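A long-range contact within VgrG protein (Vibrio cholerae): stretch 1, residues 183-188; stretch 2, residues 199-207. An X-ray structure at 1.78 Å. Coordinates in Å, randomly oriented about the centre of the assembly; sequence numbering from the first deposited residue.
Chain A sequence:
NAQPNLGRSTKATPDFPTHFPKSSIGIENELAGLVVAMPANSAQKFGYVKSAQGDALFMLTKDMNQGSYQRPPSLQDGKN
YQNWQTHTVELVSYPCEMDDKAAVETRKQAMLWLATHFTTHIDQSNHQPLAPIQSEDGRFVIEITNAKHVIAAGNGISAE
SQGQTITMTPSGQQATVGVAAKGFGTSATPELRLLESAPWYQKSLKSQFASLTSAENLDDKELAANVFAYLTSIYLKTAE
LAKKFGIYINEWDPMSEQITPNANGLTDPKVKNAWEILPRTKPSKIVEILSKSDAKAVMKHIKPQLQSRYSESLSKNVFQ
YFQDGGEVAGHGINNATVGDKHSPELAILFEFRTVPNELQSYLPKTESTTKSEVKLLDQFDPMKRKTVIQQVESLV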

ATOM      1  N   GLY A 183       7.103   4.794 -17.708  1.00 23.18           N
ATOM      2  CA  GLY A 183       6.309   6.013 -17.827  1.00 22.74           C
ATOM      3  C   GLY A 183       6.642   7.093 -16.820  1.00 26.47           C
ATOM      4  O   GLY A 183       6.327   8.263 -17.053  1.00 26.05           O
ATOM      5  N   PHE A 184       7.242   6.716 -15.675  1.00 22.83           N
ATOM      6  CA  PHE A 184       7.553   7.680 -14.614  1.00 21.58           C
ATOM      7  C   PHE A 184       8.601   8.702 -15.058  1.00 25.01           C
ATOM      8  O   PHE A 184       9.766   8.359 -15.240  1.00 24.54           O
ATOM      9  N   GLY A 185       8.149   9.942 -15.201  1.00 22.79           N
ATOM     10  CA  GLY A 185       8.955  11.066 -15.665  1.00 22.89           C
ATOM     11  C   GLY A 185       8.535  11.548 -17.042  1.00 28.19           C
ATOM     12  O   GLY A 185       8.960  12.623 -17.473  1.00 27.79           O
ATOM     13  N   THR A 186       7.686  10.760 -17.750  1.00 26.04           N
ATOM     14  CA  THR A 186       7.222  11.133 -19.098  1.00 26.66           C
ATOM     15  C   THR A 186       6.047  12.118 -19.078  1.00 32.45           C
ATOM     16  O   THR A 186       5.760  12.728 -20.112  1.00 32.42           O
ATOM     17  N   SER A 187       5.334  12.243 -17.924  1.00 29.27           N
ATOM     18  CA  SER A 187       4.169  13.133 -17.737  1.00 29.68           C
ATOM     19  C   SER A 187       3.061  12.882 -18.797  1.00 35.01           C
ATOM     20  O   SER A 187       2.248  13.771 -19.059  1.00 34.85           O
ATOM     21  N   ALA A 188       3.052  11.678 -19.403  1.00 32.32           N
ATOM     22  CA  ALA A 188       2.185  11.288 -20.523  1.00 32.49           C
ATOM     23  C   ALA A 188       0.701  11.153 -20.217  1.00 35.88           C
ATOM     24  O   ALA A 188      -0.126  11.285 -21.127  1.00 35.77           O
ATOM     25  N   PRO A 199       6.270  15.472  -3.656  1.00 24.99           N
ATOM     26  CA  PRO A 199       7.308  16.465  -3.288  1.00 25.17           C
ATOM     27  C   PRO A 199       8.739  15.949  -3.377  1.00 27.58           C
ATOM     28  O   PRO A 199       9.649  16.712  -3.707  1.00 27.55           O
ATOM     29  N   TRP A 200       8.928  14.644  -3.114  1.00 23.18           N
ATOM     30  CA  TRP A 200      10.245  14.011  -3.167  1.00 22.70           C
ATOM     31  C   TRP A 200      10.782  13.834  -4.578  1.00 23.71           C
ATOM     32  O   TRP A 200      11.987  13.662  -4.737  1.00 22.77           O
ATOM     33  N   TYR A 201       9.899  13.814  -5.597  1.00 20.65           N
ATOM     34  CA  TYR A 201      10.350  13.626  -6.974  1.00 20.92           C
ATOM     35  C   TYR A 201      10.949  14.899  -7.546  1.00 26.15           C
ATOM     36  O   TYR A 201      10.270  15.928  -7.608  1.00 26.69           O
ATOM     37  N   GLN A 202      12.214  14.819  -7.973  1.00 22.62           N
ATOM     38  CA  GLN A 202      12.941  15.970  -8.514  1.00 22.53           C
ATOM     39  C   GLN A 202      13.099  15.861 -10.015  1.00 26.12           C
ATOM     40  O   GLN A 202      14.070  15.285 -10.515  1.00 24.72           O
ATOM     41  N   LYS A 203      12.117  16.397 -10.746  1.00 24.88           N
ATOM     42  CA  LYS A 203      12.131  16.337 -12.199  1.00 26.53           C
ATOM     43  C   LYS A 203      13.374  16.972 -12.857  1.00 30.34           C
ATOM     44  O   LYS A 203      13.771  16.532 -13.939  1.00 29.66           O
ATOM     45  N   SER A 204      14.021  17.935 -12.163  1.00 28.32           N
ATOM     46  CA  SER A 204      15.236  18.597 -12.652  1.00 27.68           C
ATOM     47  C   SER A 204      16.383  17.596 -12.881  1.00 30.13           C
ATOM     48  O   SER A 204      17.282  17.861 -13.686  1.00 29.65           O
ATOM     49  N   LEU A 205      16.344  16.443 -12.174  1.00 25.33           N
ATOM     50  CA  LEU A 205      17.370  15.406 -12.307  1.00 24.11           C
ATOM     51  C   LEU A 205      17.426  14.753 -13.698  1.00 27.95           C
ATOM     52  O   LEU A 205      18.474  14.226 -14.075  1.00 27.55           O
ATOM     53  N   LYS A 206      16.319  14.788 -14.456  1.00 25.88           N
ATOM     54  CA  LYS A 206      16.293  14.220 -15.810  1.00 26.17           C
ATOM     55  C   LYS A 206      17.266  14.953 -16.728  1.00 30.03           C
ATOM     56  O   LYS A 206      18.148  14.327 -17.319  1.00 30.03           O
ATOM     57  N   SER A 207      17.119  16.292 -16.806  1.00 28.03           N
ATOM     58  CA  SER A 207      17.987  17.136 -17.634  1.00 27.84           C
ATOM     59  C   SER A 207      19.418  17.134 -17.098  1.00 31.34           C
ATOM     60  O   SER A 207      20.368  17.182 -17.885  1.00 31.43           O
TER

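The most unusual feature of this contact is a glycine at its centre: Gly 185, the third residue of a type II beta turn from Gly 183 to Thr 186, lies so close to the second stretch that there is no room for a side chain. Its CA is 3.4 Å from Tyr 201 OH, and a CB in the ideal position would come within 3.0 Å of that same OH, a clash. The backbone makes the same demand independently, because at phi 111° and psi -12° a CB would also be jammed against the carbonyl O of Phe 184. The turn is closed by Thr 186 N donating to Gly 183 O at 2.9 Å, and Thr 186 OG1, with chi1 in p, donates to the same Gly 183 O at 2.7 Å; the threonine CB points away from the second stretch and the side chain takes no part in the contact.

On one flank of the glycine the packing is aromatic. Phe 184 leaves its backbone sideways, but its t rotamer (chi1 -152°, chi2 -70°) brings the ring in against the second stretch. Tyr 201 points toward the first stretch, also with chi1 in t (-179°) and chi2 at 66°. The two rings meet edge to face, the edge of Phe 184 directed at the face of Tyr 201, with centroids 5.0 Å apart and planes at 78°; the closest atoms are Phe 184 CE1 and Tyr 201 CD1 at 3.6 Å. Trp 200, in the p rotamer (chi1 55°, chi2 -98°), starts sideways and comes nearer at its end, so that its CH2 lies 4.2 Å from Phe 184 CZ, a looser apolar contact. All three aromatic residues are buried.

The tyrosine hydroxyl also serves a polar link. Tyr 201 OH donates to water 1 at 2.7 Å, and the water in turn donates to Phe 184 O, also at 2.7 Å. The water thus satisfies a backbone carbonyl of the turn and ties it to the hydroxyl of the residue whose ring packs against the Phe 184 side chain.

The other carbonyl of the turn's central pair is met by a lysine. Lys 206, from the helical part of the second stretch, points toward the first stretch and, with chi1 m (-78°), chi2 t, chi3 between wells at -93° and chi4 t, places its NZ to donate a 2.7 Å hydrogen bond to Gly 185 O. The placement of this NZ is less sure, since it sits too close to Lys 203 CE in the model. Lys 203 itself starts sideways, with chi1 in t and chi2 between wells at 129°, and its end swings nearer: CE lies 3.8 Å from Gly 185 O and 3.6 Å from Ser 187 OG. Ser 187 points toward the second stretch with chi1 in m (-35°), and its OG is hydrogen-bonded elsewhere in the structure. The whole contact is modest, burying 243 Å² summed over both sides.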

ATOM      1  CB  PHE A 184       7.964   6.984 -13.311  1.00 22.89           C
ATOM      2  CG  PHE A 184       7.639   7.801 -12.084  1.00 23.99           C
ATOM      3  CD1 PHE A 184       8.339   8.969 -11.797  1.00 25.21           C
ATOM      4  CD2 PHE A 184       6.648   7.391 -11.197  1.00 24.90           C
ATOM      5  CE1 PHE A 184       8.030   9.730 -10.666  1.00 25.82           C
ATOM      6  CE2 PHE A 184       6.339   8.154 -10.071  1.00 26.77           C
ATOM      7  CZ  PHE A 184       7.035   9.312  -9.806  1.00 24.75           C
ATOM      8  CB  THR A 186       6.911   9.902 -19.972  1.00 29.27           C
ATOM      9  OG1 THR A 186       5.742   9.247 -19.467  1.00 30.48           O
ATOM     10  CG2 THR A 186       8.089   8.933 -20.095  1.00 29.58           C
ATOM     11  CB  SER A 187       4.595  14.607 -17.782  1.00 33.24           C
ATOM     12  OG  SER A 187       5.871  14.864 -17.216  1.00 35.62           O
ATOM     13  CB  ALA A 188       2.708  10.010 -21.164  1.00 33.23           C
ATOM     14  CB  PRO A 199       6.947  16.854  -1.852  1.00 27.65           C
ATOM     15  CG  PRO A 199       5.535  16.454  -1.676  1.00 33.03           C
ATOM     16  CD  PRO A 199       5.303  15.269  -2.559  1.00 28.00           C
ATOM     17  CB  TRP A 200      10.240  12.671  -2.417  1.00 21.22           C
ATOM     18  CG  TRP A 200       9.200  11.694  -2.883  1.00 22.07           C
ATOM     19  CD1 TRP A 200       7.984  11.460  -2.312  1.00 24.38           C
ATOM     20  CD2 TRP A 200       9.296  10.807  -4.007  1.00 21.68           C
ATOM     21  NE1 TRP A 200       7.311  10.486  -3.013  1.00 23.86           N
ATOM     22  CE2 TRP A 200       8.089  10.073  -4.064  1.00 25.28           C
ATOM     23  CE3 TRP A 200      10.285  10.559  -4.977  1.00 23.25           C
ATOM     24  CZ2 TRP A 200       7.841   9.116  -5.059  1.00 24.79           C
ATOM     25  CZ3 TRP A 200      10.037   9.614  -5.961  1.00 24.64           C
ATOM     26  CH2 TRP A 200       8.827   8.907  -6.000  1.00 25.15           C
ATOM     27  CB  TYR A 201       9.240  13.077  -7.884  1.00 21.22           C
ATOM     28  CG  TYR A 201       9.704  12.847  -9.307  1.00 21.72           C
ATOM     29  CD1 TYR A 201      10.663  11.879  -9.604  1.00 22.92           C
ATOM     30  CD2 TYR A 201       9.202  13.609 -10.355  1.00 22.83           C
ATOM     31  CE1 TYR A 201      11.096  11.667 -10.913  1.00 23.34           C
ATOM     32  CE2 TYR A 201       9.614  13.394 -11.670  1.00 23.75           C
ATOM     33  CZ  TYR A 201      10.563  12.424 -11.943  1.00 27.80           C
ATOM     34  OH  TYR A 201      10.987  12.238 -13.234  1.00 27.78           O
ATOM     35  CB  GLN A 202      14.286  16.145  -7.795  1.00 23.23           C
ATOM     36  CG  GLN A 202      14.128  16.240  -6.282  1.00 25.56           C
ATOM     37  CD  GLN A 202      15.423  16.605  -5.612  1.00 33.01           C
ATOM     38  OE1 GLN A 202      16.070  17.589  -5.971  1.00 27.32           O
ATOM     39  NE2 GLN A 202      15.804  15.848  -4.596  1.00 24.17           N
ATOM     40  CB  LYS A 203      10.834  16.885 -12.768  1.00 31.16           C
ATOM     41  CG  LYS A 203      10.683  16.598 -14.240  1.00 52.58           C
ATOM     42  CD  LYS A 203       9.332  15.970 -14.545  1.00 66.80           C
ATOM     43  CE  LYS A 203       8.976  16.151 -16.000  1.00 79.84           C
ATOM     44  NZ  LYS A 203       8.867  17.574 -16.405  1.00 89.42           N
ATOM     45  CB  SER A 204      15.671  19.702 -11.695  1.00 30.95           C
ATOM     46  OG  SER A 204      16.074  19.190 -10.438  1.00 39.24           O
ATOM     47  CB  LEU A 205      17.232  14.345 -11.203  1.00 23.28           C
ATOM     48  CG  LEU A 205      17.573  14.823  -9.806  1.00 26.21           C
ATOM     49  CD1 LEU A 205      17.098  13.829  -8.780  1.00 25.37           C
ATOM     50  CD2 LEU A 205      19.086  15.101  -9.650  1.00 26.39           C
ATOM     51  CB  LYS A 206      14.898  14.306 -16.406  1.00 28.44           C
ATOM     52  CG  LYS A 206      13.978  13.247 -15.875  1.00 35.31           C
ATOM     53  CD  LYS A 206      12.764  13.221 -16.703  1.00 43.15           C
ATOM     54  CE  LYS A 206      11.730  14.089 -16.118  1.00 53.14           C
ATOM     55  NZ  LYS A 206      10.812  14.548 -17.173  1.00 60.81           N
ATOM     56  CB  SER A 207      17.445  18.558 -17.735  1.00 33.08           C
ATOM     57  OG  SER A 207      17.223  19.127 -16.455  1.00 44.23           O
TER
HETATM   58  O   HOH W   1      11.624   9.697 -13.741  1.00 23.95           O